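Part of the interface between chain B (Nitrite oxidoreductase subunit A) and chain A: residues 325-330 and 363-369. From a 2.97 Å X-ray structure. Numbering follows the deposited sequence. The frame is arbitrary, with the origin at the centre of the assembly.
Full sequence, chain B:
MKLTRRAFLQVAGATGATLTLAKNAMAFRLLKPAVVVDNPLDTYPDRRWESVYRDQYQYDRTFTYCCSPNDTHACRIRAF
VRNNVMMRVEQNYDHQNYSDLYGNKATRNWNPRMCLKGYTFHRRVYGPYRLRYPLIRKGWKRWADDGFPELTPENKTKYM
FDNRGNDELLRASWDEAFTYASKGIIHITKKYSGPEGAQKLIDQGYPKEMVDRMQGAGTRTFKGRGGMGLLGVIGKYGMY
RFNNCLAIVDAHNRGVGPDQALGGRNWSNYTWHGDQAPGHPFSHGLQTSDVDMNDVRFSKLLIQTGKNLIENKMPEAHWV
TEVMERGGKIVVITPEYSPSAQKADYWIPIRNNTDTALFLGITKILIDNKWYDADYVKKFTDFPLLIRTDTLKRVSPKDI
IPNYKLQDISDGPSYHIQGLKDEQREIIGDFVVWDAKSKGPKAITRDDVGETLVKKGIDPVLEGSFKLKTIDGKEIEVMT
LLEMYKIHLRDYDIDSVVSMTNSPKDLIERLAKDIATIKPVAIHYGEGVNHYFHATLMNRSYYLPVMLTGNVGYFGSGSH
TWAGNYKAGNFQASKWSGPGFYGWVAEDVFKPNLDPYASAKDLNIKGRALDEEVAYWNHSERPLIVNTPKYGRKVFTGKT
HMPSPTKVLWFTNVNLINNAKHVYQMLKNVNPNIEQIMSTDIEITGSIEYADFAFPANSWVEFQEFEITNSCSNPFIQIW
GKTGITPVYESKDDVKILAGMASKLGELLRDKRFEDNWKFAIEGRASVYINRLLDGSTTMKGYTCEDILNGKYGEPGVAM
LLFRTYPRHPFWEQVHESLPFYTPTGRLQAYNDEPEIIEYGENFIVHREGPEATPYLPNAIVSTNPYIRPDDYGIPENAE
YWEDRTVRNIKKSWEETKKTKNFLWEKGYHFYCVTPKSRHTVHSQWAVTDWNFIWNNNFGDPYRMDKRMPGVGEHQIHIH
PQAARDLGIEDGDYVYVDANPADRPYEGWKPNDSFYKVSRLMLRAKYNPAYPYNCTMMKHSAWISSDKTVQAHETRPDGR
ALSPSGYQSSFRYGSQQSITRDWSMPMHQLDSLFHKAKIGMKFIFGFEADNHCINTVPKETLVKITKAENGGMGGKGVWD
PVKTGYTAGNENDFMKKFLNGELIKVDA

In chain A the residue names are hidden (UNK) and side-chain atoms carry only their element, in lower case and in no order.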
# COMPACT_ATOMS: atom_id res chain seq x y z
N GLU B 325 4.77 2.59 -23.80
CA GLU B 325 4.79 1.44 -24.70
C GLU B 325 3.99 1.65 -25.98
O GLU B 325 3.98 0.77 -26.84
CB GLU B 325 4.25 0.20 -23.98
CG GLU B 325 5.04 -0.19 -22.75
CD GLU B 325 4.42 -1.36 -22.01
OE1 GLU B 325 3.32 -1.81 -22.42
OE2 GLU B 325 5.02 -1.83 -21.03
N ARG B 326 3.30 2.78 -26.12
CA ARG B 326 2.47 3.05 -27.29
C ARG B 326 2.78 4.42 -27.89
O ARG B 326 1.89 5.16 -28.30
CB ARG B 326 0.98 2.91 -26.95
CG ARG B 326 0.70 1.89 -25.86
CD ARG B 326 -0.76 1.83 -25.46
NE ARG B 326 -1.01 0.71 -24.56
CZ ARG B 326 -1.67 -0.40 -24.90
NH1 ARG B 326 -1.84 -1.37 -24.01
NH2 ARG B 326 -2.15 -0.55 -26.13
N GLY B 327 4.07 4.77 -27.94
CA GLY B 327 4.49 6.02 -28.52
C GLY B 327 4.15 7.25 -27.72
O GLY B 327 4.05 8.34 -28.29
N GLY B 328 4.00 7.11 -26.41
CA GLY B 328 3.69 8.24 -25.56
C GLY B 328 4.85 8.69 -24.69
O GLY B 328 5.77 7.92 -24.44
N LYS B 329 4.82 9.94 -24.24
CA LYS B 329 5.85 10.50 -23.38
C LYS B 329 5.25 10.85 -22.02
O LYS B 329 4.14 11.38 -21.94
CB LYS B 329 6.49 11.74 -24.01
CG LYS B 329 7.51 11.47 -25.10
CD LYS B 329 8.23 12.75 -25.49
CE LYS B 329 9.36 12.49 -26.47
NZ LYS B 329 10.09 13.75 -26.81
N ILE B 330 6.00 10.55 -20.97
CA ILE B 330 5.55 10.74 -19.59
C ILE B 330 6.44 11.79 -18.93
O ILE B 330 7.66 11.75 -19.08
CB ILE B 330 5.57 9.41 -18.80
CG1 ILE B 330 4.64 8.40 -19.46
CG2 ILE B 330 5.18 9.64 -17.35
CD1 ILE B 330 4.81 6.99 -18.93
N UNK A 363 -3.98 2.55 -35.54
CA UNK A 363 -4.63 3.52 -34.68
C UNK A 363 -3.78 4.77 -34.48
O UNK A 363 -4.32 5.88 -34.42
c UNK A 363 -5.01 2.87 -33.33
c UNK A 363 -5.53 3.92 -32.35
c UNK A 363 -6.04 1.77 -33.54
N UNK A 364 -2.46 4.62 -34.41
CA UNK A 364 -1.60 5.76 -34.10
C UNK A 364 -0.18 5.43 -34.56
O UNK A 364 0.23 4.27 -34.53
c UNK A 364 1.45 7.96 -31.41
c UNK A 364 -1.06 8.54 -32.38
c UNK A 364 -1.62 6.10 -32.61
c UNK A 364 -0.68 7.22 -32.23
c UNK A 364 -0.20 9.57 -32.05
c UNK A 364 0.59 6.94 -31.74
c UNK A 364 1.06 9.28 -31.56
N UNK A 365 0.54 6.46 -34.99
CA UNK A 365 1.92 6.29 -35.43
C UNK A 365 2.68 7.60 -35.27
O UNK A 365 2.13 8.68 -35.49
c UNK A 365 2.17 6.24 -39.30
o UNK A 365 1.10 6.00 -39.90
o UNK A 365 3.30 5.98 -39.77
c UNK A 365 1.98 5.79 -36.88
c UNK A 365 2.10 6.84 -37.93
N UNK A 366 3.94 7.51 -34.84
CA UNK A 366 4.80 8.67 -34.61
C UNK A 366 6.25 8.20 -34.59
O UNK A 366 6.54 7.01 -34.66
o UNK A 366 5.12 10.65 -33.26
c UNK A 366 4.44 9.39 -33.31
c UNK A 366 4.88 8.56 -32.11
N UNK A 367 7.17 9.17 -34.53
CA UNK A 367 8.59 8.89 -34.39
C UNK A 367 9.00 9.21 -32.95
O UNK A 367 8.74 10.31 -32.46
c UNK A 367 9.42 9.71 -35.38
c UNK A 367 8.85 9.77 -36.78
c UNK A 367 9.31 8.61 -37.65
o UNK A 367 10.45 8.14 -37.46
o UNK A 367 8.53 8.17 -38.52
N UNK A 368 9.64 8.24 -32.30
CA UNK A 368 9.95 8.34 -30.87
C UNK A 368 11.27 7.62 -30.60
O UNK A 368 11.54 6.56 -31.17
c UNK A 368 8.26 9.48 -28.21
c UNK A 368 8.67 6.25 -30.20
c UNK A 368 8.93 8.16 -28.55
c UNK A 368 8.79 7.77 -30.02
N UNK A 369 12.09 8.23 -29.74
CA UNK A 369 13.39 7.66 -29.35
C UNK A 369 14.25 7.36 -30.58
O UNK A 369 15.01 6.38 -30.62
n UNK A 369 11.10 6.17 -27.11
n UNK A 369 11.55 7.24 -25.31
c UNK A 369 12.39 6.65 -27.26
c UNK A 369 12.66 7.33 -26.12
c UNK A 369 10.62 6.53 -25.94
c UNK A 369 13.21 6.41 -28.48

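Position 363 of chain A has three side-chain carbons. One is bonded to CA and carries the other two. This beta-branched, all-carbon fork is valine, Val A363. It lies out of reach of the chain B stretch.

Position 364 has seven side-chain carbons: one, then a flat ring of six. No oxygen is attached to the ring, so it is phenylalanine, Phe A364. Its CA-to-CB bond points toward chain B, and chi1 is t. The ring meets two backbone carbonyls obliquely. Arg B326 O is 4.1 Å from Phe A364 CD1, and Gly B327 O is 4.1 Å from Phe A364 CE1.

Position 365 has three carbons in a chain, the third carrying two oxygens. Two methylene carbons before a carboxylate make it glutamate, Glu A365. It points away from chain B. Its carboxylate oxygens are hydrogen-bonded outside this contact.

Position 366 has one carbon carrying one oxygen and one carbon. A hydroxyl and a methyl on the same carbon identify threonine, Thr A366. It points toward chain B, and the methyl makes the closest approach: Thr A366 CG2 is 3.9 Å from Gly B327 O.

Position 367 again has three carbons ending in two oxygens. It is a second glutamate, Glu A367. It is exposed and does not reach the chain B stretch.

Position 368 has four carbons, forked at the first, with one arm two carbons long. That is isoleucine, Ile A368. It points toward chain B and packs on the aliphatic part of a lysine, with Ile A368 CD1 3.6 Å from Lys B329 CE. The same Ile A368 CD1 is 4.4 Å from Gly B327 O.

Position 369 has one carbon, then a five-membered ring of three carbons and two nitrogens. This is an imidazole, so the residue is histidine, His A369. Its CA-to-CB bond points sideways and the ring end comes nearer, but it stays beyond contact distance. His A369 NE2 is hydrogen-bonded elsewhere in the structure.

The contact works by packing, with no hydrogen bond between the two stretches. Strand alternation turns Phe A364, Thr A366 and Ile A368 toward the chain B loop. All three approach Gly B327, whose positive phi favours glycine. A CB there would sit tightly, 3.4 Å from both Phe A364 CE1 and Thr A366 CG2. Lys B329 extends the patch with its methylene chain over Ile A368. The buried surface is modest, 231 Å² summed over both sides.

Chain A, residues 363-369: VFETEIH
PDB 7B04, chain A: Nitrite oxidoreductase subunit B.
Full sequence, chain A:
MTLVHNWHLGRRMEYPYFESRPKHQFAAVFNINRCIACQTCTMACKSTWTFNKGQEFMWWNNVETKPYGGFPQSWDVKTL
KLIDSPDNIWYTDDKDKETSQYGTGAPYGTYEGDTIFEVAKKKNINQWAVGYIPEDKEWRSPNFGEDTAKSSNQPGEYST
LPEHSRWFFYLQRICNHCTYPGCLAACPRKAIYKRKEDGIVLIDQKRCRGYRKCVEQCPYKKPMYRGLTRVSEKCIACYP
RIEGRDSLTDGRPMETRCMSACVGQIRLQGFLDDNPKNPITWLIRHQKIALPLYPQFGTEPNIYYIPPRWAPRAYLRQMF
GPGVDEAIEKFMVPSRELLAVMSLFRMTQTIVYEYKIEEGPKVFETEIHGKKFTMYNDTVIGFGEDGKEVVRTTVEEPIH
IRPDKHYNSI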